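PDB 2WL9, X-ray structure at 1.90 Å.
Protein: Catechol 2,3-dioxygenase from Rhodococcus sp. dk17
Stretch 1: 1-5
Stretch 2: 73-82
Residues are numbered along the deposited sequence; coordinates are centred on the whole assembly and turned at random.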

# COMPACT_ATOMS: atom_id res chain seq x y z
N MET C 1 -31.58 -13.69 11.26
CA MET C 1 -30.20 -13.12 11.17
C MET C 1 -29.22 -14.01 10.39
O MET C 1 -28.62 -13.57 9.41
CB MET C 1 -29.65 -12.82 12.57
CG MET C 1 -28.32 -12.06 12.57
SD MET C 1 -28.52 -10.27 12.47
CE MET C 1 -28.82 -9.89 14.20
N ALA C 2 -29.05 -15.26 10.85
CA ALA C 2 -28.09 -16.19 10.24
C ALA C 2 -28.44 -16.50 8.79
O ALA C 2 -29.62 -16.67 8.46
CB ALA C 2 -28.01 -17.47 11.06
N LYS C 3 -27.42 -16.59 7.94
CA LYS C 3 -27.61 -16.77 6.50
C LYS C 3 -26.69 -17.84 5.92
O LYS C 3 -25.60 -18.07 6.45
CB LYS C 3 -27.33 -15.45 5.77
CG LYS C 3 -28.22 -14.29 6.19
CD LYS C 3 -27.67 -12.95 5.72
CE LYS C 3 -28.68 -11.82 5.90
NZ LYS C 3 -28.96 -11.52 7.34
N VAL C 4 -27.12 -18.46 4.82
CA VAL C 4 -26.22 -19.34 4.04
C VAL C 4 -25.04 -18.50 3.55
O VAL C 4 -25.21 -17.34 3.17
CB VAL C 4 -26.97 -20.01 2.86
CG1 VAL C 4 -26.01 -20.69 1.90
CG2 VAL C 4 -27.99 -21.01 3.38
N THR C 5 -23.84 -19.08 3.58
CA THR C 5 -22.61 -18.34 3.28
C THR C 5 -21.98 -18.69 1.92
O THR C 5 -21.16 -17.91 1.40
CB THR C 5 -21.56 -18.56 4.38
OG1 THR C 5 -21.28 -19.96 4.46
CG2 THR C 5 -22.07 -18.07 5.74
N VAL C 73 -24.72 -22.90 15.65
CA VAL C 73 -25.66 -21.88 16.14
C VAL C 73 -26.44 -21.28 14.97
O VAL C 73 -27.66 -21.14 15.04
CB VAL C 73 -24.95 -20.75 16.93
CG1 VAL C 73 -25.97 -19.74 17.47
CG2 VAL C 73 -24.12 -21.32 18.08
N GLU C 74 -25.71 -20.94 13.91
CA GLU C 74 -26.31 -20.46 12.66
C GLU C 74 -27.26 -21.48 12.02
O GLU C 74 -28.31 -21.11 11.48
CB GLU C 74 -25.22 -20.06 11.65
CG GLU C 74 -24.37 -18.85 12.05
CD GLU C 74 -23.24 -19.19 13.03
OE1 GLU C 74 -23.08 -20.37 13.40
OE2 GLU C 74 -22.51 -18.26 13.43
N LEU C 75 -26.94 -22.75 12.08
CA LEU C 75 -27.82 -23.78 11.56
C LEU C 75 -29.12 -23.84 12.33
O LEU C 75 -30.18 -23.94 11.80
CB LEU C 75 -27.13 -25.13 11.50
CG LEU C 75 -27.89 -26.30 10.86
CD1 LEU C 75 -28.28 -26.11 9.47
CD2 LEU C 75 -27.28 -27.57 11.09
N ASP C 76 -28.95 -23.75 13.62
CA ASP C 76 -30.06 -23.78 14.53
C ASP C 76 -31.02 -22.62 14.27
O ASP C 76 -32.19 -22.81 14.21
CB ASP C 76 -29.56 -23.72 15.96
CG ASP C 76 -29.58 -25.05 16.62
OD1 ASP C 76 -28.99 -25.97 16.12
OD2 ASP C 76 -30.22 -25.19 17.63
N GLU C 77 -30.48 -21.45 14.06
CA GLU C 77 -31.28 -20.30 13.75
C GLU C 77 -32.03 -20.45 12.42
O GLU C 77 -33.17 -20.18 12.32
CB GLU C 77 -30.42 -19.06 13.80
CG GLU C 77 -29.86 -18.75 15.16
CD GLU C 77 -28.94 -17.55 15.22
OE1 GLU C 77 -27.98 -17.49 14.49
OE2 GLU C 77 -29.16 -16.69 16.05
N LEU C 78 -31.35 -20.91 11.42
CA LEU C 78 -31.96 -21.15 10.11
C LEU C 78 -33.10 -22.16 10.18
O LEU C 78 -34.18 -21.95 9.59
CB LEU C 78 -30.93 -21.62 9.09
CG LEU C 78 -30.37 -20.56 8.14
CD1 LEU C 78 -29.50 -21.21 7.08
CD2 LEU C 78 -31.49 -19.76 7.48
N ALA C 79 -32.86 -23.26 10.91
CA ALA C 79 -33.87 -24.29 11.14
C ALA C 79 -35.10 -23.69 11.83
O ALA C 79 -36.24 -23.99 11.47
CB ALA C 79 -33.28 -25.42 11.99
N GLU C 80 -34.86 -22.82 12.81
CA GLU C 80 -35.94 -22.14 13.52
C GLU C 80 -36.77 -21.26 12.57
O GLU C 80 -37.99 -21.21 12.69
CB GLU C 80 -35.39 -21.32 14.69
CG GLU C 80 -36.34 -21.23 15.88
CD GLU C 80 -36.48 -22.56 16.60
OE1 GLU C 80 -37.52 -23.23 16.42
OE2 GLU C 80 -35.55 -22.95 17.35
N GLN C 81 -36.09 -20.60 11.64
CA GLN C 81 -36.73 -19.80 10.59
C GLN C 81 -37.58 -20.67 9.66
O GLN C 81 -38.67 -20.26 9.25
CB GLN C 81 -35.69 -18.99 9.80
CG GLN C 81 -35.08 -17.80 10.56
CD GLN C 81 -34.09 -16.99 9.72
OE1 GLN C 81 -32.90 -17.30 9.67
NE2 GLN C 81 -34.59 -15.94 9.08
N LEU C 82 -37.09 -21.87 9.33
CA LEU C 82 -37.85 -22.82 8.52
C LEU C 82 -39.11 -23.29 9.24
O LEU C 82 -40.19 -23.35 8.64
CB LEU C 82 -36.98 -24.02 8.14
CG LEU C 82 -35.77 -23.76 7.22
CD1 LEU C 82 -34.85 -24.99 7.20
CD2 LEU C 82 -36.21 -23.39 5.81

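Stretch 2 is helical throughout, and the N-terminal stretch, without regular helix or strand, lies against one side of it. Contacts recur at Glu 74, Glu 77, Leu 78 and Gln 81, the three-to-four residue spacing of a helix face. No hydrogen bond crosses between the stretches, so the contact rests on packing.

Glu 74 meets Ala 2, whose CB points toward the helix. Ala 2 CB lies 3.9 Å from Glu 74 CB and 3.7 Å from Glu 74 O. Glu 74 O is already engaged within the helix, accepting from Leu 78 N at 3.0 Å. The carboxylate end of Glu 74 leads away. Leu 75 and Asp 76 point away and make no contact.

Glu 77 points toward stretch 1. Its OE1 comes within 3.4 Å of Ala 2 CB, a van der Waals approach to a methyl group.

Leu 78 reaches two residues. Its CD2 is 3.7 Å from Ala 2 O, and its CD1 is 4.0 Å from Val 4 CG2, an apolar contact between two buried side chains.

Ala 79 and Glu 80 are out of reach. Gln 81, one turn beyond Glu 77, places OE1 3.6 Å from Ala 2 O and 4.2 Å from Met 1 N. Leu 82 takes no part.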